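Local coordinates for protein pumilio homolog 23 (PDB 5WZJ) that binds RNA in a sequence-specific way through pumilio repeats, recognises 18S rRNA, and probably regulates translation and mRNA stability, at residues S467-R470 with V471-F475; H426-G429 with C430-L433; T452-A456 with E457-E461. All coordinates share one frame; numbering follows the deposited sequence.

Contact 2 lies on helix 427-436, contact 3 on the turn joining helices 445-453 and 456-463, and contact 1 on helix 468-477. Contacts 1 and 2 both face the bound RNA. Contact 1 reads bases G2 and A3 of chain B, while contact 2 meets the sugars and the O2 atoms of U4 and U5. Their centres are about 10 Å apart and their helices pack directly, with V471 CG1 3.7 Å from L433 CB. Contact 3 sits behind contact 1, centres about 12 Å apart. There F475 CZ lies 3.4 Å from T452 CG2. Contact 3 is about 11 Å from the RNA and about 8 Å from contact 2, nearest atoms in each case.

Contact 1: residues S467-R470 with V471-F475. With nucleotides of chain B.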
loop_
_atom_site.group_PDB
_atom_site.type_symbol
_atom_site.label_atom_id
_atom_site.label_comp_id
_atom_site.label_asym_id
_atom_site.label_seq_id
_atom_site.Cartn_x
_atom_site.Cartn_y
_atom_site.Cartn_z
ATOM N N SER A 467 6.805 14.304 -8.145
ATOM C CA SER A 467 7.064 13.046 -8.844
ATOM C C SER A 467 8.280 13.136 -9.769
ATOM O O SER A 467 9.110 12.216 -9.796
ATOM C CB SER A 467 5.833 12.623 -9.655
ATOM O OG SER A 467 4.699 12.485 -8.812
ATOM N N GLY A 468 8.395 14.226 -10.535
ATOM C CA GLY A 468 9.541 14.382 -11.423
ATOM C C GLY A 468 10.873 14.374 -10.691
ATOM O O GLY A 468 11.869 13.857 -11.200
ATOM N N ALA A 469 10.918 14.954 -9.490
ATOM C CA ALA A 469 12.167 14.955 -8.726
ATOM C C ALA A 469 12.660 13.531 -8.464
ATOM O O ALA A 469 13.873 13.271 -8.473
ATOM C CB ALA A 469 11.980 15.718 -7.408
ATOM N N ARG A 470 11.732 12.585 -8.262
ATOM C CA ARG A 470 12.118 11.183 -8.086
ATOM C C ARG A 470 12.773 10.609 -9.339
ATOM O O ARG A 470 13.667 9.758 -9.246
ATOM C CB ARG A 470 10.898 10.345 -7.710
ATOM C CG ARG A 470 10.163 10.858 -6.476
ATOM C CD ARG A 470 10.983 10.649 -5.219
ATOM N NE ARG A 470 10.106 10.597 -4.054
ATOM C CZ ARG A 470 10.327 9.864 -2.966
ATOM N NH1 ARG A 470 11.414 9.112 -2.872
ATOM N NH2 ARG A 470 9.446 9.883 -1.970
ATOM N N VAL A 471 12.328 11.039 -10.523
ATOM C CA VAL A 471 12.946 10.565 -11.762
ATOM C C VAL A 471 14.399 11.024 -11.836
ATOM O O VAL A 471 15.313 10.226 -12.095
ATOM C CB VAL A 471 12.135 11.039 -12.988
ATOM C CG1 VAL A 471 12.785 10.549 -14.294
ATOM C CG2 VAL A 471 10.690 10.515 -12.912
ATOM N N ILE A 472 14.630 12.323 -11.607
ATOM C CA ILE A 472 15.991 12.863 -11.607
ATOM C C ILE A 472 16.877 12.126 -10.603
ATOM O O ILE A 472 18.023 11.766 -10.909
ATOM C CB ILE A 472 15.951 14.381 -11.338
ATOM C CG1 ILE A 472 15.347 15.095 -12.555
ATOM C CG2 ILE A 472 17.359 14.926 -11.027
ATOM C CD1 ILE A 472 15.163 16.575 -12.340
ATOM N N GLU A 473 16.350 11.849 -9.404
ATOM C CA GLU A 473 17.156 11.193 -8.380
ATOM C C GLU A 473 17.480 9.760 -8.769
ATOM O O GLU A 473 18.580 9.270 -8.489
ATOM C CB GLU A 473 16.438 11.242 -7.024
ATOM C CG GLU A 473 16.438 12.641 -6.402
ATOM C CD GLU A 473 15.464 12.779 -5.241
ATOM O OE1 GLU A 473 15.096 11.750 -4.625
ATOM O OE2 GLU A 473 15.059 13.920 -4.957
ATOM N N ALA A 474 16.539 9.071 -9.415
ATOM C CA ALA A 474 16.831 7.723 -9.887
ATOM C C ALA A 474 17.918 7.745 -10.961
ATOM O O ALA A 474 18.799 6.876 -10.981
ATOM C CB ALA A 474 15.551 7.062 -10.416
ATOM N N PHE A 475 17.867 8.728 -11.868
ATOM C CA PHE A 475 18.943 8.885 -12.848
ATOM C C PHE A 475 20.286 9.153 -12.170
ATOM O O PHE A 475 21.305 8.571 -12.547
ATOM C CB PHE A 475 18.608 10.016 -13.821
ATOM C CG PHE A 475 19.791 10.505 -14.624
ATOM C CD1 PHE A 475 20.312 9.739 -15.652
ATOM C CD2 PHE A 475 20.341 11.758 -14.380
ATOM C CE1 PHE A 475 21.391 10.197 -16.409
ATOM C CE2 PHE A 475 21.415 12.230 -15.135
ATOM C CZ PHE A 475 21.948 11.434 -16.140
ATOM P P G B 2 7.853 13.306 5.063
ATOM O OP1 G B 2 6.431 13.182 5.471
ATOM O OP2 G B 2 8.826 12.244 5.417
ATOM O "O5'" G B 2 7.839 13.453 3.476
ATOM C "C5'" G B 2 7.412 14.658 2.857
ATOM C "C4'" G B 2 7.526 14.563 1.354
ATOM O "O4'" G B 2 8.912 14.471 0.960
ATOM C "C3'" G B 2 6.866 13.350 0.719
ATOM O "O3'" G B 2 5.488 13.604 0.502
ATOM C "C2'" G B 2 7.655 13.144 -0.581
ATOM O "O2'" G B 2 7.052 13.857 -1.654
ATOM C "C1'" G B 2 9.017 13.787 -0.262
ATOM N N9 G B 2 10.151 12.844 -0.207
ATOM C C8 G B 2 10.496 11.880 0.719
ATOM N N7 G B 2 11.609 11.251 0.412
ATOM C C5 G B 2 12.017 11.841 -0.786
ATOM C C6 G B 2 13.142 11.599 -1.623
ATOM O O6 G B 2 14.045 10.774 -1.474
ATOM N N1 G B 2 13.151 12.433 -2.741
ATOM C C2 G B 2 12.202 13.377 -3.029
ATOM N N2 G B 2 12.378 14.090 -4.145
ATOM N N3 G B 2 11.151 13.623 -2.259
ATOM C C4 G B 2 11.129 12.822 -1.170
ATOM P P A B 3 4.424 12.417 0.303
ATOM O OP1 A B 3 3.209 12.824 1.063
ATOM O OP2 A B 3 5.071 11.106 0.563
ATOM O "O5'" A B 3 4.058 12.509 -1.246
ATOM C "C5'" A B 3 3.516 13.701 -1.805
ATOM C "C4'" A B 3 3.340 13.573 -3.299
ATOM O "O4'" A B 3 4.638 13.450 -3.933
ATOM C "C3'" A B 3 2.568 12.347 -3.784
ATOM O "O3'" A B 3 1.164 12.533 -3.731
ATOM C "C2'" A B 3 3.104 12.138 -5.200
ATOM O "O2'" A B 3 2.473 13.009 -6.129
ATOM C "C1'" A B 3 4.558 12.583 -5.046
ATOM N N9 A B 3 5.483 11.457 -4.831
ATOM C C8 A B 3 6.178 11.146 -3.683
ATOM N N7 A B 3 6.958 10.092 -3.823
ATOM C C5 A B 3 6.764 9.703 -5.155
ATOM C C6 A B 3 7.293 8.665 -5.940
ATOM N N6 A B 3 8.170 7.769 -5.478
ATOM N N1 A B 3 6.893 8.568 -7.233
ATOM C C2 A B 3 6.013 9.451 -7.709
ATOM N N3 A B 3 5.445 10.472 -7.068
ATOM C C4 A B 3 5.862 10.540 -5.788
HETATM O O HOH W 1 14.074 9.399 -4.483
#
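R470 and E473, one helical turn apart, share a water and the base of G2 of chain B. In R470, CB lies against the backbone N of V471. CG stands beside the backbone N (chi1 -55°) and the side chain bends at chi2 (-70°), which turns the guanidinium in between two bases. CG packs on the six-membered ring of A3 of chain B, and CD on that of G2. C5 of G2 lies 3.3 Å above one guanidinium face and A3 N6 is over the opposite one, both offset toward the rim. NH2 gives a weak hydrogen bond to A3 N7. NH1 lies 3.3 Å from G2 C6 and gives a hydrogen bond to the water, which donates to E473 OE1. The E473 carboxylate takes two G2 N-H groups: N1 to OE1 at 2.8 Å (165°) and N2 to OE2 at 2.8 Å. S467 OG donates to A3 N3. Replacing R470 with an alanine would probably open a gap between the bases and leave the water without its arginine donor. The paired acceptors match guanine, consistent with its selection, as in PUF repeats, where one helix side chain stacks between bases (R470) and others meet a base edge (A469, E473).

Contact 2: residues H426-G429 with C430-L433. With nucleotides of chain B.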
loop_
_atom_site.group_PDB
_atom_site.type_symbol
_atom_site.label_atom_id
_atom_site.label_comp_id
_atom_site.label_asym_id
_atom_site.label_seq_id
_atom_site.Cartn_x
_atom_site.Cartn_y
_atom_site.Cartn_z
ATOM N N HIS A 426 2.876 13.021 -14.076
ATOM C CA HIS A 426 2.079 11.804 -13.989
ATOM C C HIS A 426 2.726 10.802 -13.041
ATOM O O HIS A 426 3.893 10.434 -13.218
ATOM C CB HIS A 426 1.943 11.206 -15.389
ATOM C CG HIS A 426 0.904 10.135 -15.498
ATOM N ND1 HIS A 426 1.218 8.793 -15.483
ATOM C CD2 HIS A 426 -0.441 10.210 -15.648
ATOM C CE1 HIS A 426 0.109 8.084 -15.613
ATOM N NE2 HIS A 426 -0.911 8.919 -15.714
ATOM N N VAL A 427 1.959 10.327 -12.055
ATOM C CA VAL A 427 2.554 9.499 -11.002
ATOM C C VAL A 427 3.095 8.188 -11.573
ATOM O O VAL A 427 4.246 7.811 -11.321
ATOM C CB VAL A 427 1.543 9.258 -9.861
ATOM C CG1 VAL A 427 2.092 8.227 -8.879
ATOM C CG2 VAL A 427 1.277 10.567 -9.115
ATOM N N MET A 428 2.284 7.470 -12.352
ATOM C CA MET A 428 2.737 6.164 -12.819
ATOM C C MET A 428 3.821 6.303 -13.885
ATOM O O MET A 428 4.766 5.504 -13.927
ATOM C CB MET A 428 1.552 5.347 -13.344
ATOM C CG MET A 428 1.925 3.928 -13.741
ATOM S SD MET A 428 2.588 2.954 -12.371
ATOM C CE MET A 428 1.101 2.685 -11.409
ATOM N N GLY A 429 3.715 7.322 -14.742
ATOM C CA GLY A 429 4.785 7.576 -15.692
ATOM C C GLY A 429 6.106 7.834 -14.994
ATOM O O GLY A 429 7.148 7.315 -15.400
ATOM N N CYS A 430 6.073 8.605 -13.904
ATOM C CA CYS A 430 7.299 8.864 -13.157
ATOM C C CYS A 430 7.783 7.625 -12.406
ATOM O O CYS A 430 8.993 7.434 -12.258
ATOM C CB CYS A 430 7.092 10.040 -12.206
ATOM S SG CYS A 430 6.937 11.626 -13.054
ATOM N N LEU A 431 6.870 6.754 -11.959
ATOM C CA LEU A 431 7.298 5.492 -11.354
ATOM C C LEU A 431 7.928 4.564 -12.390
ATOM O O LEU A 431 8.928 3.898 -12.098
ATOM C CB LEU A 431 6.120 4.794 -10.655
ATOM C CG LEU A 431 5.601 5.453 -9.367
ATOM C CD1 LEU A 431 4.214 4.890 -8.992
ATOM C CD2 LEU A 431 6.582 5.261 -8.209
ATOM N N ILE A 432 7.350 4.493 -13.596
ATOM C CA ILE A 432 7.978 3.742 -14.681
ATOM C C ILE A 432 9.412 4.221 -14.890
ATOM O O ILE A 432 10.357 3.424 -14.956
ATOM C CB ILE A 432 7.149 3.879 -15.969
ATOM C CG1 ILE A 432 5.811 3.158 -15.815
ATOM C CG2 ILE A 432 7.909 3.311 -17.172
ATOM C CD1 ILE A 432 4.856 3.385 -16.969
ATOM N N LEU A 433 9.593 5.544 -14.937
ATOM C CA LEU A 433 10.911 6.130 -15.178
ATOM C C LEU A 433 11.872 5.824 -14.036
ATOM O O LEU A 433 13.061 5.578 -14.269
ATOM C CB LEU A 433 10.765 7.640 -15.378
ATOM C CG LEU A 433 10.136 8.063 -16.715
ATOM C CD1 LEU A 433 9.700 9.527 -16.672
ATOM C CD2 LEU A 433 11.142 7.852 -17.849
ATOM P P U B 5 -2.297 6.385 -6.111
ATOM O OP1 U B 5 -2.842 7.750 -6.300
ATOM O OP2 U B 5 -2.937 5.402 -5.201
ATOM O "O5'" U B 5 -2.164 5.695 -7.541
ATOM C "C5'" U B 5 -1.520 6.372 -8.612
ATOM C "C4'" U B 5 -1.917 5.790 -9.945
ATOM O "O4'" U B 5 -1.364 4.451 -10.061
ATOM C "C3'" U B 5 -3.420 5.647 -10.157
ATOM O "O3'" U B 5 -3.692 5.791 -11.541
ATOM C "C2'" U B 5 -3.677 4.198 -9.744
ATOM O "O2'" U B 5 -4.841 3.628 -10.301
ATOM C "C1'" U B 5 -2.410 3.514 -10.250
ATOM N N1 U B 5 -2.042 2.291 -9.522
ATOM C C2 U B 5 -1.837 1.154 -10.279
ATOM O O2 U B 5 -1.980 1.138 -11.485
ATOM N N3 U B 5 -1.476 0.034 -9.577
ATOM C C4 U B 5 -1.295 -0.054 -8.214
ATOM O O4 U B 5 -0.966 -1.137 -7.742
ATOM C C5 U B 5 -1.512 1.164 -7.493
ATOM C C6 U B 5 -1.865 2.278 -8.155
ATOM P P U B 4 0.251 11.582 -2.803
ATOM O OP1 U B 4 -1.117 12.156 -2.858
ATOM O OP2 U B 4 0.952 11.276 -1.528
ATOM O "O5'" U B 4 0.229 10.201 -3.586
ATOM C "C5'" U B 4 -0.171 10.137 -4.949
ATOM C "C4'" U B 4 0.171 8.788 -5.522
ATOM O "O4'" U B 4 1.615 8.621 -5.475
ATOM C "C3'" U B 4 -0.423 7.599 -4.758
ATOM O "O3'" U B 4 -0.773 6.567 -5.668
ATOM C "C2'" U B 4 0.743 7.116 -3.907
ATOM O "O2'" U B 4 0.698 5.748 -3.555
ATOM C "C1'" U B 4 1.927 7.410 -4.820
ATOM N N1 U B 4 3.186 7.554 -4.078
ATOM C C2 U B 4 4.171 6.643 -4.392
ATOM O O2 U B 4 4.041 5.801 -5.271
ATOM N N3 U B 4 5.322 6.770 -3.656
ATOM C C4 U B 4 5.562 7.677 -2.645
ATOM O O4 U B 4 6.661 7.645 -2.089
ATOM C C5 U B 4 4.478 8.578 -2.361
ATOM C C6 U B 4 3.341 8.482 -3.066
#
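The H426 imidazole meets the backbone N of G429 at its edge. The donor lies in the ring plane, 3.0 Å from ND1, with an N-H...N angle of 156°. ND1 is therefore the acceptor and carries no proton. The first torsion holds the ring anti to the backbone N (chi1 -167°), which turns the ND1 edge toward G429 N. L405 and D406 of helix 405-410 also touch this side chain. The uracil rings of U4 and U5 of chain B are the other flat groups. L431 reaches U4 at O2, a base edge atom, with CD1 3.8 Å away and CD2 close by.

The sugars are met by two neighbouring side chains. V427 points CG1 at O4' of U4, at 3.5 Å. M428 bends at chi2 and chi3, which brings CE to 3.3 Å from O4' of U5. CE also lies near O2 of that base. These meetings are van der Waals packing.

Within the helix, V427 CG1 rests on L431 CD1 at 4.0 Å. M428 SD touches the same methyl, and M428 CG approaches I432 CD1. C430, L431, I432 and L433 each donate their backbone N to the carbonyl four residues earlier. I432 has the straightest of these bonds, at 169°. On other sides, I432 packs on A364 of helix 360-373, and L433 on helix 398-403. The arrangement is a histidine N-cap on an RNA-facing helix of the pumilio superhelix.

Contact 3: residues T452-A456 with E457-E461; sequences TSMKA and EYITE
K455 and Y458 make the aromatic contact. CE of K455 sits over the centre of the Y458 ring, 3.5 Å from its centroid and 15° off the normal. This is a CH-pi contact. NZ lies further out, 4.4 Å from the centroid, in an off-centre cation-pi contact. K455 CG stands between the backbone N and the carbonyl carbon (chi1 61°), and the extended chain beyond it carries CE over the ring. The ring of W419 also stacks with Y458.

The charged contact is looser. K455 and E457 run side by side in the same direction, and NZ forms a long salt bridge to OE2 at 3.7 Å. The aliphatic parts touch as well, with K455 CE 3.6 Å from E457 CG.

Apolar contacts come from M454. Its CE meets Y458 CB at 3.6 Å, the two side chains crossing at about a right angle. Its CB packs on I459 CG1 at the same distance. I459 in turn reaches L488 of helix 482-490.

Backbone bonds begin the new helix. I459 N donates to K455 O, T460 N to A456 O at 2.9 Å, and E461 N to E457 O. One side-chain bond joins them: T460 OG1 donates to E457 O from above the carbonyl plane, on the same face as E461 N. The arrangement is a short turn between two helices, with K455 as N-cap of helix 456-463, in the all-helical repeats of pumilio proteins.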
loop_
_atom_site.group_PDB
_atom_site.type_symbol
_atom_site.label_atom_id
_atom_site.label_comp_id
_atom_site.label_asym_id
_atom_site.label_seq_id
_atom_site.Cartn_x
_atom_site.Cartn_y
_atom_site.Cartn_z
ATOM N N THR A 452 18.993 13.766 -20.355
ATOM C CA THR A 452 20.097 14.726 -20.264
ATOM C C THR A 452 20.073 15.760 -21.381
ATOM O O THR A 452 20.788 16.764 -21.273
ATOM C CB THR A 452 21.461 14.035 -20.275
ATOM O OG1 THR A 452 21.616 13.288 -21.490
ATOM C CG2 THR A 452 21.605 13.107 -19.071
ATOM N N SER A 453 19.285 15.535 -22.439
ATOM C CA SER A 453 19.111 16.520 -23.509
ATOM C C SER A 453 18.086 17.588 -23.185
ATOM O O SER A 453 18.086 18.627 -23.847
ATOM C CB SER A 453 18.662 15.853 -24.815
ATOM O OG SER A 453 19.699 15.050 -25.343
ATOM N N MET A 454 17.179 17.337 -22.241
ATOM C CA MET A 454 16.112 18.293 -21.970
ATOM C C MET A 454 16.711 19.645 -21.605
ATOM O O MET A 454 17.744 19.724 -20.934
ATOM C CB MET A 454 15.202 17.789 -20.838
ATOM C CG MET A 454 14.265 16.648 -21.242
ATOM S SD MET A 454 13.445 15.908 -19.805
ATOM C CE MET A 454 12.713 17.339 -19.030
ATOM N N LYS A 455 16.067 20.713 -22.067
ATOM C CA LYS A 455 16.625 22.031 -21.832
ATOM C C LYS A 455 16.455 22.412 -20.367
ATOM O O LYS A 455 15.633 21.842 -19.637
ATOM C CB LYS A 455 15.972 23.067 -22.749
ATOM C CG LYS A 455 14.475 23.213 -22.558
ATOM C CD LYS A 455 13.896 24.187 -23.584
ATOM C CE LYS A 455 12.384 24.274 -23.475
ATOM N NZ LYS A 455 11.797 25.234 -24.458
ATOM N N ALA A 456 17.257 23.392 -19.943
ATOM C CA ALA A 456 17.359 23.739 -18.528
ATOM C C ALA A 456 15.994 23.997 -17.907
ATOM O O ALA A 456 15.707 23.517 -16.803
ATOM C CB ALA A 456 18.272 24.965 -18.355
ATOM N N GLU A 457 15.117 24.718 -18.609
ATOM C CA GLU A 457 13.848 25.065 -17.975
ATOM C C GLU A 457 12.965 23.837 -17.761
ATOM O O GLU A 457 12.266 23.744 -16.742
ATOM C CB GLU A 457 13.122 26.137 -18.781
ATOM C CG GLU A 457 12.749 25.748 -20.175
ATOM C CD GLU A 457 12.062 26.887 -20.903
ATOM O OE1 GLU A 457 10.870 27.150 -20.601
ATOM O OE2 GLU A 457 12.726 27.526 -21.756
ATOM N N TYR A 458 12.977 22.881 -18.698
ATOM C CA TYR A 458 12.212 21.649 -18.491
ATOM C C TYR A 458 12.801 20.806 -17.357
ATOM O O TYR A 458 12.056 20.232 -16.554
ATOM C CB TYR A 458 12.163 20.821 -19.778
ATOM C CG TYR A 458 11.284 21.368 -20.900
ATOM C CD1 TYR A 458 10.450 22.463 -20.707
ATOM C CD2 TYR A 458 11.286 20.759 -22.154
ATOM C CE1 TYR A 458 9.650 22.951 -21.746
ATOM C CE2 TYR A 458 10.494 21.226 -23.185
ATOM C CZ TYR A 458 9.678 22.319 -22.979
ATOM O OH TYR A 458 8.898 22.769 -24.020
ATOM N N ILE A 459 14.138 20.709 -17.282
ATOM C CA ILE A 459 14.774 19.941 -16.212
ATOM C C ILE A 459 14.500 20.575 -14.849
ATOM O O ILE A 459 14.254 19.870 -13.864
ATOM C CB ILE A 459 16.288 19.794 -16.478
ATOM C CG1 ILE A 459 16.534 18.844 -17.651
ATOM C CG2 ILE A 459 17.000 19.253 -15.256
ATOM C CD1 ILE A 459 18.025 18.573 -17.962
ATOM N N THR A 460 14.546 21.909 -14.756
ATOM C CA THR A 460 14.242 22.535 -13.468
ATOM C C THR A 460 12.771 22.361 -13.113
ATOM O O THR A 460 12.436 22.098 -11.952
ATOM C CB THR A 460 14.617 24.021 -13.469
ATOM O OG1 THR A 460 13.797 24.715 -14.405
ATOM C CG2 THR A 460 16.061 24.207 -13.855
ATOM N N GLU A 461 11.875 22.482 -14.098
ATOM C CA GLU A 461 10.468 22.185 -13.842
ATOM C C GLU A 461 10.281 20.755 -13.341
ATOM O O GLU A 461 9.448 20.502 -12.458
ATOM C CB GLU A 461 9.636 22.407 -15.106
ATOM C CG GLU A 461 9.484 23.855 -15.489
ATOM C CD GLU A 461 8.608 24.611 -14.516
ATOM O OE1 GLU A 461 7.371 24.579 -14.695
ATOM O OE2 GLU A 461 9.159 25.217 -13.569
#